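Local coordinates for reducing-end xylose-releasing exo-oligoxylanase Rex8A (Paenibacillus barcinonensis, PDB 6SUD), which trims xylooligosaccharides as an exo-oligoxylanase of glycosyl hydrolase family 8, hydrolysing them to release xylose from their reducing ends, at residues 46-51 and 57-62; 74-79 and 90-95; 86-91 and 134-139; 351-356 and 361-366. The protein carries 1 engineered substitution. All coordinates share one frame; numbering follows the deposited sequence.

Contact 1 (46-51 and 57-62); sequences TRIYYP and GYMLDT. With XYP (beta-D-xylopyranose), chain J.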
# COMPACT_ATOMS: atom_id res chain seq x y z
N THR A 46 3.01 10.37 -18.51
CA THR A 46 2.03 10.34 -17.39
C THR A 46 1.66 8.89 -17.04
O THR A 46 1.65 8.57 -15.85
CB THR A 46 0.75 11.09 -17.75
OG1 THR A 46 1.07 12.40 -18.22
CG2 THR A 46 -0.20 11.17 -16.57
N ARG A 47 1.33 8.07 -18.04
CA ARG A 47 0.77 6.71 -17.76
C ARG A 47 1.82 5.84 -17.07
O ARG A 47 3.02 6.05 -17.30
CB ARG A 47 0.33 5.95 -19.01
CG ARG A 47 1.48 5.36 -19.82
CD ARG A 47 0.98 4.95 -21.18
NE ARG A 47 0.06 3.84 -21.07
CZ ARG A 47 -0.84 3.49 -21.97
NH1 ARG A 47 -1.63 2.46 -21.74
NH2 ARG A 47 -0.98 4.18 -23.10
N ILE A 48 1.36 4.88 -16.28
CA ILE A 48 2.26 3.88 -15.64
C ILE A 48 1.79 2.47 -15.97
O ILE A 48 2.49 1.53 -15.57
CB ILE A 48 2.35 4.12 -14.12
CG1 ILE A 48 0.99 3.97 -13.44
CG2 ILE A 48 2.99 5.47 -13.84
CD1 ILE A 48 1.04 4.08 -11.93
N TYR A 49 0.69 2.33 -16.72
CA TYR A 49 0.10 1.03 -17.12
C TYR A 49 0.30 0.79 -18.62
O TYR A 49 0.13 1.73 -19.42
CB TYR A 49 -1.38 0.98 -16.75
CG TYR A 49 -2.11 -0.22 -17.32
CD1 TYR A 49 -1.96 -1.49 -16.79
CD2 TYR A 49 -2.95 -0.07 -18.42
CE1 TYR A 49 -2.65 -2.57 -17.30
CE2 TYR A 49 -3.63 -1.15 -18.95
CZ TYR A 49 -3.48 -2.41 -18.40
OH TYR A 49 -4.17 -3.45 -18.95
N TYR A 50 0.66 -0.44 -18.97
CA TYR A 50 1.01 -0.88 -20.35
C TYR A 50 0.40 -2.24 -20.64
O TYR A 50 0.79 -3.24 -20.02
CB TYR A 50 2.52 -0.90 -20.54
CG TYR A 50 3.14 0.46 -20.36
CD1 TYR A 50 3.50 0.91 -19.09
CD2 TYR A 50 3.28 1.34 -21.42
CE1 TYR A 50 4.03 2.18 -18.90
CE2 TYR A 50 3.82 2.60 -21.24
CZ TYR A 50 4.20 3.02 -19.98
OH TYR A 50 4.73 4.26 -19.78
N PRO A 51 -0.55 -2.31 -21.60
CA PRO A 51 -1.13 -3.58 -22.01
C PRO A 51 -0.09 -4.46 -22.72
O PRO A 51 0.78 -3.91 -23.35
CB PRO A 51 -2.25 -3.25 -23.02
CG PRO A 51 -2.32 -1.75 -23.10
CD PRO A 51 -1.16 -1.17 -22.30
N GLY A 57 -0.78 -7.29 -18.82
CA GLY A 57 -0.45 -5.87 -18.64
C GLY A 57 0.43 -5.71 -17.44
O GLY A 57 0.41 -6.61 -16.59
N TYR A 58 1.21 -4.64 -17.37
CA TYR A 58 2.12 -4.39 -16.24
C TYR A 58 2.06 -2.91 -15.84
O TYR A 58 1.72 -2.04 -16.65
CB TYR A 58 3.54 -4.88 -16.55
CG TYR A 58 4.20 -4.20 -17.73
CD1 TYR A 58 4.80 -2.96 -17.59
CD2 TYR A 58 4.26 -4.82 -18.97
CE1 TYR A 58 5.42 -2.33 -18.66
CE2 TYR A 58 4.87 -4.20 -20.05
CZ TYR A 58 5.47 -2.96 -19.89
OH TYR A 58 6.08 -2.34 -20.94
N MET A 59 2.37 -2.67 -14.56
CA MET A 59 2.58 -1.35 -13.94
C MET A 59 4.10 -1.12 -13.97
O MET A 59 4.80 -1.99 -13.44
CB MET A 59 2.05 -1.40 -12.50
CG MET A 59 0.56 -1.69 -12.39
SD MET A 59 -0.50 -0.38 -13.15
CE MET A 59 -0.44 0.83 -11.82
N LEU A 60 4.59 -0.07 -14.63
CA LEU A 60 6.04 0.18 -14.83
C LEU A 60 6.58 1.07 -13.71
O LEU A 60 6.06 2.18 -13.55
CB LEU A 60 6.27 0.87 -16.19
CG LEU A 60 7.73 1.01 -16.63
CD1 LEU A 60 8.41 -0.34 -16.76
CD2 LEU A 60 7.83 1.79 -17.93
N ASP A 61 7.59 0.61 -12.97
CA ASP A 61 8.41 1.54 -12.15
C ASP A 61 9.28 2.31 -13.15
O ASP A 61 10.30 1.76 -13.62
CB ASP A 61 9.17 0.83 -11.03
CG ASP A 61 10.02 1.77 -10.18
OD1 ASP A 61 10.31 2.91 -10.63
OD2 ASP A 61 10.40 1.36 -9.07
N THR A 62 8.82 3.51 -13.51
CA THR A 62 9.41 4.35 -14.58
C THR A 62 10.83 4.76 -14.18
O THR A 62 11.69 4.89 -15.07
CB THR A 62 8.56 5.59 -14.84
OG1 THR A 62 8.41 6.30 -13.61
CG2 THR A 62 7.19 5.27 -15.38
O1 XYP J . 11.63 5.14 -5.96
C1 XYP J . 10.76 4.34 -5.15
C2 XYP J . 10.59 2.99 -5.85
C3 XYP J . 9.64 2.17 -5.02
C4 XYP J . 10.21 1.96 -3.64
C5 XYP J . 10.55 3.29 -2.99
O2 XYP J . 10.05 3.09 -7.18
O3 XYP J . 9.42 0.91 -5.66
O4 XYP J . 9.23 1.23 -2.89
O5 XYP J . 11.36 4.11 -3.86
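Tyr-50 and Tyr-58 form the hydrogen-bonded pair of an antiparallel beta hairpin: Tyr-50 N gives to Tyr-58 O and Tyr-58 N to Tyr-50 O, both at 3.0 Å. Leu-60 N adds a nearly straight bond (167°) to Ile-48 O at 2.8 Å. The aromatic contacts lie on the face of Tyr-50 and Tyr-58. With CG of Tyr-58 set between its backbone N and carbonyl carbon (chi1 62°), the ring leans over the partner strand and receives Tyr-50 CB on one face, a CH-pi contact with CB 3.7 Å from Tyr-58 CZ. The rings themselves are nearly parallel but slid apart. Replacing Tyr-58 by an alanine would probably strip the cover from Tyr-50 CB and let the Tyr-50 ring turn more freely. On the other face Met-59, bent twice, brings SD to the edge of the Tyr-49 ring, a Met-aromatic contact, and CE to Ile-48 CD1 at 3.6 Å. Asp-61 OD2 accepts O2 of the xylose at 2.6 Å, and is also held by Arg-68 and Asn-64. Around the hairpin, helix 85-99 meets Tyr-49 and Met-59 through Leu-91, helix 25-41 meets both through Phe-40, and helix 359-373 touches Ile-48 through Cys-364.

Contact 2 (74-79 and 90-95); sequences YGMMMA and RLWNYA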
# COMPACT_ATOMS: atom_id res chain seq x y z
N TYR A 74 -0.46 -3.04 -6.49
CA TYR A 74 -1.09 -1.69 -6.42
C TYR A 74 -2.07 -1.53 -7.57
O TYR A 74 -3.21 -1.12 -7.33
CB TYR A 74 -0.05 -0.57 -6.50
CG TYR A 74 0.70 -0.27 -5.23
CD1 TYR A 74 0.34 -0.83 -4.02
CD2 TYR A 74 1.78 0.60 -5.24
CE1 TYR A 74 1.03 -0.55 -2.86
CE2 TYR A 74 2.47 0.92 -4.08
CZ TYR A 74 2.10 0.33 -2.89
OH TYR A 74 2.78 0.60 -1.73
N GLY A 75 -1.64 -1.84 -8.80
CA GLY A 75 -2.52 -1.72 -9.98
C GLY A 75 -3.77 -2.58 -9.83
O GLY A 75 -4.86 -2.13 -10.19
N MET A 76 -3.63 -3.79 -9.29
CA MET A 76 -4.81 -4.66 -9.06
C MET A 76 -5.75 -4.02 -8.03
O MET A 76 -6.98 -4.06 -8.24
CB MET A 76 -4.35 -6.05 -8.62
CG MET A 76 -3.89 -6.90 -9.78
SD MET A 76 -2.97 -8.35 -9.24
CE MET A 76 -4.28 -9.22 -8.38
N MET A 77 -5.22 -3.41 -6.96
CA MET A 77 -6.08 -2.76 -5.94
C MET A 77 -6.80 -1.57 -6.57
O MET A 77 -7.99 -1.41 -6.32
CB MET A 77 -5.30 -2.28 -4.71
CG MET A 77 -6.21 -1.69 -3.63
SD MET A 77 -7.46 -2.88 -3.01
CE MET A 77 -6.43 -3.89 -1.95
N MET A 78 -6.09 -0.76 -7.35
CA MET A 78 -6.74 0.41 -8.00
C MET A 78 -7.86 -0.11 -8.91
O MET A 78 -8.97 0.44 -8.85
CB MET A 78 -5.74 1.22 -8.83
CG MET A 78 -4.55 1.73 -8.04
SD MET A 78 -3.37 2.50 -9.18
CE MET A 78 -1.99 2.85 -8.10
N ALA A 79 -7.57 -1.17 -9.68
CA ALA A 79 -8.52 -1.73 -10.69
C ALA A 79 -9.80 -2.17 -9.99
O ALA A 79 -10.89 -1.86 -10.51
CB ALA A 79 -7.94 -2.84 -11.53
N ARG A 90 -5.78 -8.48 -16.60
CA ARG A 90 -4.50 -8.36 -17.35
C ARG A 90 -3.31 -8.29 -16.39
O ARG A 90 -2.31 -9.02 -16.63
CB ARG A 90 -4.49 -7.13 -18.26
CG ARG A 90 -5.25 -7.29 -19.57
CD ARG A 90 -5.11 -6.01 -20.37
NE ARG A 90 -5.66 -6.10 -21.73
CZ ARG A 90 -5.01 -6.53 -22.81
NH1 ARG A 90 -3.75 -6.94 -22.72
NH2 ARG A 90 -5.64 -6.56 -23.98
N LEU A 91 -3.39 -7.47 -15.34
CA LEU A 91 -2.28 -7.34 -14.35
C LEU A 91 -2.09 -8.67 -13.61
O LEU A 91 -0.96 -9.14 -13.50
CB LEU A 91 -2.60 -6.23 -13.35
CG LEU A 91 -2.50 -4.81 -13.92
CD1 LEU A 91 -3.13 -3.79 -13.00
CD2 LEU A 91 -1.06 -4.47 -14.22
N TRP A 92 -3.18 -9.26 -13.14
CA TRP A 92 -3.11 -10.54 -12.38
C TRP A 92 -2.48 -11.63 -13.26
O TRP A 92 -1.61 -12.39 -12.76
CB TRP A 92 -4.47 -10.96 -11.83
CG TRP A 92 -4.44 -12.31 -11.17
CD1 TRP A 92 -5.22 -13.39 -11.48
CD2 TRP A 92 -3.53 -12.76 -10.15
NE1 TRP A 92 -4.89 -14.46 -10.69
CE2 TRP A 92 -3.85 -14.11 -9.87
CE3 TRP A 92 -2.48 -12.16 -9.44
CZ2 TRP A 92 -3.17 -14.86 -8.91
CZ3 TRP A 92 -1.81 -12.90 -8.49
CH2 TRP A 92 -2.15 -14.23 -8.24
N ASN A 93 -2.89 -11.71 -14.52
CA ASN A 93 -2.40 -12.75 -15.45
C ASN A 93 -0.89 -12.59 -15.62
O ASN A 93 -0.18 -13.62 -15.57
CB ASN A 93 -3.16 -12.72 -16.78
CG ASN A 93 -2.95 -13.99 -17.57
OD1 ASN A 93 -2.59 -15.04 -17.01
ND2 ASN A 93 -3.18 -13.91 -18.87
N TYR A 94 -0.41 -11.35 -15.81
CA TYR A 94 1.04 -11.03 -15.86
C TYR A 94 1.74 -11.55 -14.59
O TYR A 94 2.72 -12.29 -14.73
CB TYR A 94 1.25 -9.54 -16.13
CG TYR A 94 2.69 -9.12 -16.31
CD1 TYR A 94 3.55 -9.02 -15.23
CD2 TYR A 94 3.19 -8.84 -17.57
CE1 TYR A 94 4.88 -8.64 -15.41
CE2 TYR A 94 4.50 -8.44 -17.76
CZ TYR A 94 5.35 -8.34 -16.67
OH TYR A 94 6.65 -7.96 -16.88
N ALA A 95 1.27 -11.17 -13.39
CA ALA A 95 1.87 -11.56 -12.10
C ALA A 95 1.88 -13.10 -11.99
O ALA A 95 2.91 -13.68 -11.62
CB ALA A 95 1.12 -10.95 -10.93
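Leu-91 lays its CD1 methyl directly on the main chain of Gly-75, 3.5 Å from Gly-75 C, where a beta carbon on Gly-75 would clash with Leu-91 CD1. The absence of a side chain thus lets the leucine sink onto the backbone of the facing helix. Helices 74-79 and 90-95 run antiparallel at 155°, their axes 9.5 Å apart at closest, and no hydrogen bond crosses between them. Beside the glycine, Met-76 does most of the touching for its helix. It slides past Leu-91 in the opposite direction, with Met-76 CG 3.9 Å from Leu-91 CB, and continues toward Trp-92. A bend at its last torsion (chi3 66°) carries the methyl obliquely against the indole, where Met-76 CE lies 3.6 Å from Trp-92 CE3. The sulfur stays near as well, Met-76 SD 5.2 Å from the centroid of the Trp-92 six-membered ring, an oblique Met-aromatic contact. The far side of the indole is tied elsewhere: Trp-92 NE1 bonds to Pro-150 O, which helps to fix the rotation of the ring against which the methionine rests. Met-76 also touches Phe-133 of helix 127-144. All the touching residues are buried. Helix 69-81 carries Glu-70, the probable proton donor, near its start, with Gly-75 about 9 Å from that side chain. The antiparallel pairing of this helix with the next one in sequence is the helical hairpin from which the (alpha/alpha)6 barrel of glycosyl hydrolase family 8 is built.

Contact 3 (86-91 and 134-139); sequences HEFDRL and AMALFF. With EDO (1,2-ethanediol), chain C; EDO (1,2-ethanediol), chain H.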
# COMPACT_ATOMS: atom_id res chain seq x y z
N HIS A 86 -11.18 -5.73 -16.50
CA HIS A 86 -10.34 -6.09 -17.67
C HIS A 86 -8.87 -5.82 -17.35
O HIS A 86 -8.02 -6.73 -17.55
CB HIS A 86 -10.83 -5.41 -18.94
CG HIS A 86 -9.99 -5.68 -20.13
ND1 HIS A 86 -9.41 -4.67 -20.85
CD2 HIS A 86 -9.61 -6.83 -20.74
CE1 HIS A 86 -8.74 -5.17 -21.87
NE2 HIS A 86 -8.83 -6.50 -21.81
N GLU A 87 -8.58 -4.64 -16.81
CA GLU A 87 -7.21 -4.27 -16.40
C GLU A 87 -6.76 -5.13 -15.22
O GLU A 87 -5.61 -5.58 -15.24
CB GLU A 87 -7.15 -2.81 -15.98
CG GLU A 87 -7.37 -1.85 -17.12
CD GLU A 87 -8.78 -1.66 -17.63
OE1 GLU A 87 -9.75 -2.19 -17.05
OE2 GLU A 87 -8.90 -0.96 -18.64
N PHE A 88 -7.64 -5.37 -14.25
CA PHE A 88 -7.32 -6.21 -13.06
C PHE A 88 -6.79 -7.56 -13.56
O PHE A 88 -5.71 -8.00 -13.12
CB PHE A 88 -8.56 -6.42 -12.19
CG PHE A 88 -8.31 -7.24 -10.95
CD1 PHE A 88 -8.22 -8.62 -11.02
CD2 PHE A 88 -8.15 -6.63 -9.72
CE1 PHE A 88 -8.02 -9.37 -9.87
CE2 PHE A 88 -7.94 -7.37 -8.58
CZ PHE A 88 -7.85 -8.74 -8.66
N ASP A 89 -7.59 -8.18 -14.43
CA ASP A 89 -7.34 -9.53 -15.00
C ASP A 89 -6.04 -9.53 -15.81
O ASP A 89 -5.30 -10.53 -15.74
CB ASP A 89 -8.56 -9.98 -15.80
CG ASP A 89 -9.70 -10.50 -14.92
OD1 ASP A 89 -9.46 -10.72 -13.72
OD2 ASP A 89 -10.82 -10.66 -15.43
N ARG A 90 -5.78 -8.48 -16.60
CA ARG A 90 -4.50 -8.36 -17.35
C ARG A 90 -3.31 -8.29 -16.39
O ARG A 90 -2.31 -9.02 -16.63
CB ARG A 90 -4.49 -7.13 -18.26
CG ARG A 90 -5.25 -7.29 -19.57
CD ARG A 90 -5.11 -6.01 -20.37
NE ARG A 90 -5.66 -6.10 -21.73
CZ ARG A 90 -5.01 -6.53 -22.81
NH1 ARG A 90 -3.75 -6.94 -22.72
NH2 ARG A 90 -5.64 -6.56 -23.98
N LEU A 91 -3.39 -7.47 -15.34
CA LEU A 91 -2.28 -7.34 -14.35
C LEU A 91 -2.09 -8.67 -13.61
O LEU A 91 -0.96 -9.14 -13.50
CB LEU A 91 -2.60 -6.23 -13.35
CG LEU A 91 -2.50 -4.81 -13.92
CD1 LEU A 91 -3.13 -3.79 -13.00
CD2 LEU A 91 -1.06 -4.47 -14.22
N ALA A 134 -3.22 -10.41 -2.25
CA ALA A 134 -4.22 -11.20 -1.52
C ALA A 134 -5.47 -10.34 -1.27
O ALA A 134 -6.58 -10.81 -1.56
CB ALA A 134 -3.62 -11.70 -0.23
N MET A 135 -5.30 -9.11 -0.78
CA MET A 135 -6.45 -8.23 -0.48
C MET A 135 -7.19 -7.89 -1.77
O MET A 135 -8.43 -7.95 -1.79
CB MET A 135 -6.02 -6.95 0.23
CG MET A 135 -7.18 -6.13 0.77
SD MET A 135 -7.91 -6.86 2.26
CE MET A 135 -9.27 -7.83 1.62
N ALA A 136 -6.48 -7.54 -2.83
CA ALA A 136 -7.11 -7.18 -4.13
C ALA A 136 -7.89 -8.39 -4.69
O ALA A 136 -9.02 -8.19 -5.20
CB ALA A 136 -6.08 -6.67 -5.09
N LEU A 137 -7.32 -9.59 -4.59
CA LEU A 137 -7.96 -10.83 -5.11
C LEU A 137 -9.21 -11.16 -4.28
O LEU A 137 -10.26 -11.54 -4.87
CB LEU A 137 -6.96 -11.98 -5.06
CG LEU A 137 -5.96 -12.03 -6.21
CD1 LEU A 137 -4.77 -12.88 -5.83
CD2 LEU A 137 -6.63 -12.54 -7.47
N PHE A 138 -9.16 -10.97 -2.97
CA PHE A 138 -10.36 -11.14 -2.11
C PHE A 138 -11.45 -10.17 -2.55
O PHE A 138 -12.61 -10.58 -2.66
CB PHE A 138 -10.05 -10.97 -0.62
CG PHE A 138 -9.41 -12.17 0.02
CD1 PHE A 138 -9.93 -13.45 -0.18
CD2 PHE A 138 -8.31 -12.03 0.86
CE1 PHE A 138 -9.34 -14.56 0.39
CE2 PHE A 138 -7.73 -13.14 1.44
CZ PHE A 138 -8.24 -14.40 1.20
N PHE A 139 -11.10 -8.91 -2.82
CA PHE A 139 -12.09 -7.89 -3.26
C PHE A 139 -12.64 -8.26 -4.64
O PHE A 139 -13.83 -8.07 -4.88
CB PHE A 139 -11.50 -6.47 -3.24
CG PHE A 139 -11.28 -5.87 -1.88
CD1 PHE A 139 -11.91 -6.37 -0.75
CD2 PHE A 139 -10.43 -4.78 -1.72
CE1 PHE A 139 -11.70 -5.81 0.50
CE2 PHE A 139 -10.23 -4.22 -0.46
CZ PHE A 139 -10.86 -4.73 0.64
C1 EDO C . -11.58 0.39 -18.64
O1 EDO C . -10.82 0.31 -19.84
C2 EDO C . -10.92 1.29 -17.76
O2 EDO C . -10.73 2.54 -18.40
C1 EDO H . -13.29 -3.23 -17.08
O1 EDO H . -12.54 -2.23 -17.76
C2 EDO H . -14.29 -2.65 -16.17
O2 EDO H . -15.32 -3.53 -15.76
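Phe-88 meets Ala-136 and Leu-137 with the end of its ring, and these three buried residues make the whole contact between helices 86-91 and 134-139. The ring stands well out from its helix, CG anti to the backbone N (chi1 -179°), and so bridges backbones whose nearest CA atoms, those of Phe-88 and Ala-136, are 9.0 Å apart. Phe-88 CE2 lies 3.6 Å from Ala-136 O and 4.0 Å from Ala-136 CB. The neighbouring ring carbon, Phe-88 CZ, comes to 4.1 Å from Leu-137 CA, which sits at the ring edge, near its plane. Leu-137 adds one branch, its CD2 methyl 4.2 Å from Phe-88 CZ. No hydrogen bond crosses, and the meeting is one of the end of a ring with helix backbone and two apolar side chains. Glu-87, just before Phe-88 in the chain, turns elsewhere. Bent at chi2 (76°), it puts OE2 2.6 Å from O1 of the ethanediol of chain C and OE1 2.9 Å from O1 of that of chain H, both probably from the crystallisation liquor, while OE2 also bonds to Tyr-41 OH. A leucine in place of Glu-87 would probably leave the Tyr-41 hydroxyl and both diols without this acceptor. Phe-88 is enclosed further by Trp-144, edge-to-face, and by Met-76 and Ala-79 of helix 69-81, which also meets Met-135 through Met-77. Helix 153-170 joins both sides through Tyr-153, bonded to Asp-89 and touching Leu-137. Helix 200-209 packs on Met-135 and Phe-139, and strand 49-52 lies against Glu-87 and Leu-91 through Tyr-49.

Contact 4 (351-356 and 361-366); sequences TPLRQG and YDNCLY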
# COMPACT_ATOMS: atom_id res chain seq x y z
N THR A 351 -3.14 19.74 -6.63
CA THR A 351 -1.87 19.11 -7.09
C THR A 351 -2.18 18.14 -8.23
O THR A 351 -3.04 17.29 -8.07
CB THR A 351 -1.15 18.42 -5.92
OG1 THR A 351 -0.84 19.40 -4.92
CG2 THR A 351 0.12 17.70 -6.33
N PRO A 352 -1.52 18.26 -9.40
CA PRO A 352 -1.70 17.31 -10.49
C PRO A 352 -0.81 16.07 -10.34
O PRO A 352 0.13 16.06 -9.55
CB PRO A 352 -1.30 18.14 -11.72
CG PRO A 352 -0.17 19.01 -11.20
CD PRO A 352 -0.54 19.31 -9.76
N LEU A 353 -1.11 15.03 -11.11
CA LEU A 353 -0.25 13.83 -11.23
C LEU A 353 1.17 14.28 -11.59
O LEU A 353 1.34 15.25 -12.35
CB LEU A 353 -0.80 12.92 -12.32
CG LEU A 353 -2.02 12.09 -11.92
CD1 LEU A 353 -2.67 11.49 -13.16
CD2 LEU A 353 -1.64 11.02 -10.91
N ARG A 354 2.17 13.56 -11.08
CA ARG A 354 3.57 13.79 -11.51
C ARG A 354 3.75 13.28 -12.94
O ARG A 354 3.07 12.30 -13.32
CB ARG A 354 4.53 13.12 -10.53
CG ARG A 354 5.98 13.49 -10.79
CD ARG A 354 6.86 13.09 -9.64
NE ARG A 354 8.22 13.52 -9.91
CZ ARG A 354 9.28 13.22 -9.16
NH1 ARG A 354 9.14 12.47 -8.07
NH2 ARG A 354 10.47 13.66 -9.51
N GLN A 355 4.64 13.92 -13.70
CA GLN A 355 5.07 13.44 -15.05
C GLN A 355 6.58 13.18 -15.07
O GLN A 355 7.28 13.62 -14.15
CB GLN A 355 4.67 14.45 -16.13
CG GLN A 355 3.17 14.71 -16.16
CD GLN A 355 2.72 15.38 -17.44
OE1 GLN A 355 3.38 15.30 -18.47
NE2 GLN A 355 1.57 16.03 -17.38
N GLY A 356 7.03 12.46 -16.10
CA GLY A 356 8.45 12.19 -16.36
C GLY A 356 8.96 10.98 -15.60
O GLY A 356 8.14 10.27 -14.99
N TYR A 361 6.07 6.07 -8.42
CA TYR A 361 5.78 5.93 -6.97
C TYR A 361 4.83 7.05 -6.51
O TYR A 361 3.82 6.82 -5.81
CB TYR A 361 7.07 5.89 -6.17
CG TYR A 361 6.86 5.53 -4.73
CD1 TYR A 361 6.38 4.27 -4.37
CD2 TYR A 361 7.17 6.42 -3.72
CE1 TYR A 361 6.18 3.94 -3.04
CE2 TYR A 361 6.97 6.10 -2.39
CZ TYR A 361 6.48 4.85 -2.05
OH TYR A 361 6.32 4.55 -0.73
N ASP A 362 5.13 8.28 -6.90
CA ASP A 362 4.28 9.45 -6.56
C ASP A 362 2.83 9.17 -6.99
O ASP A 362 1.91 9.46 -6.23
CB ASP A 362 4.78 10.71 -7.26
CG ASP A 362 6.17 11.13 -6.83
OD1 ASP A 362 7.14 10.66 -7.43
OD2 ASP A 362 6.27 11.93 -5.87
N ASN A 363 2.66 8.70 -8.23
CA ASN A 363 1.33 8.58 -8.88
C ASN A 363 0.54 7.41 -8.27
O ASN A 363 -0.70 7.51 -8.21
CB ASN A 363 1.50 8.46 -10.39
CG ASN A 363 1.84 9.79 -11.02
OD1 ASN A 363 1.94 10.80 -10.31
ND2 ASN A 363 2.00 9.83 -12.33
N CYS A 364 1.21 6.35 -7.82
CA CYS A 364 0.53 5.25 -7.09
C CYS A 364 -0.08 5.81 -5.79
O CYS A 364 -1.31 5.65 -5.58
CB CYS A 364 1.48 4.08 -6.81
SG CYS A 364 1.94 3.16 -8.31
N LEU A 365 0.74 6.48 -4.98
CA LEU A 365 0.31 7.05 -3.67
C LEU A 365 -0.78 8.10 -3.92
O LEU A 365 -1.78 8.10 -3.17
CB LEU A 365 1.51 7.66 -2.94
CG LEU A 365 2.34 6.72 -2.08
CD1 LEU A 365 2.60 5.39 -2.76
CD2 LEU A 365 3.64 7.38 -1.67
N TYR A 366 -0.59 8.95 -4.94
CA TYR A 366 -1.59 9.96 -5.40
C TYR A 366 -2.94 9.28 -5.62
O TYR A 366 -3.96 9.72 -5.04
CB TYR A 366 -1.11 10.64 -6.69
CG TYR A 366 -1.95 11.79 -7.21
CD1 TYR A 366 -3.10 11.57 -7.96
CD2 TYR A 366 -1.57 13.10 -6.98
CE1 TYR A 366 -3.85 12.62 -8.45
CE2 TYR A 366 -2.31 14.16 -7.47
CZ TYR A 366 -3.46 13.93 -8.22
OH TYR A 366 -4.19 14.97 -8.71
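Arg-354 and Asn-363 join the loop 351-356 to the following helix of the (alpha/alpha)6 barrel, the amide of Asn-363 serving both the backbone N and O of Arg-354. Asn-363 OD1 accepts Arg-354 N at 2.9 Å on a lone pair in its carbonyl plane, while Asn-363 ND2 gives to Arg-354 O at 2.9 Å, close to the amide plane. This two-point grip fixes the rotation of the amide and holds the loop against the helix. In the arginine side chain CG is anti to the backbone N (chi1 -171°) and the chain is extended from there to NE, passing across Asp-362 at a slant, and Arg-354 NH1 forms a salt bridge with Asp-362 OD1 at 2.8 Å. The two flat groups are steeply turned, 73° apart, and the nitrogen meets OD1 from above the carboxylate plane, 39° out of it. The carboxylate has further partners: OD1 bonds to His-321 ND1 and OD2 to Gly-324 N. Because His-321 NE2 bonds to a bound xylose, Asp-362 probably acts as a second-shell residue, helping to position this pocket histidine. Arg-354 NH1 bonds in addition to the backbone O of the engineered Ala-320. One turn further along the helix, Leu-353 stands at about a right angle to Tyr-366 and lies over one face of its ring, Leu-353 CD2 being 3.3 Å from Tyr-366 CD1. The phenol oxygen reaches the first residue of 351-356; it also bonds to Arg-31 NH1. Tyr-366 OH donates to Thr-351 O at 2.7 Å, in the plane of that carbonyl.

In the fold
Contacts 2 and 3, centres 5 Å apart, share Arg-90 and Leu-91 of helix 85-99, and Met-76 O of contact 2 lies 3.2 Å from Phe-88 CD2 of contact 3. Contact 1 leans on the same helix, Met-59 CG being 3.7 Å from Leu-91 CD2, and on contact 4, where Ile-48 CD1 is 3.8 Å from Cys-364 SG. Contacts 3 and 4 do not touch; their centres are 22 Å apart. Contacts 1 and 4 reach one xylose pocket, supplying Asp-61 and Tyr-361, and the side chains of Met-59 and Asp-362 are about 9 and 11 Å from that of Glu-70, the probable proton donor. Contact 3 lies away from the sites.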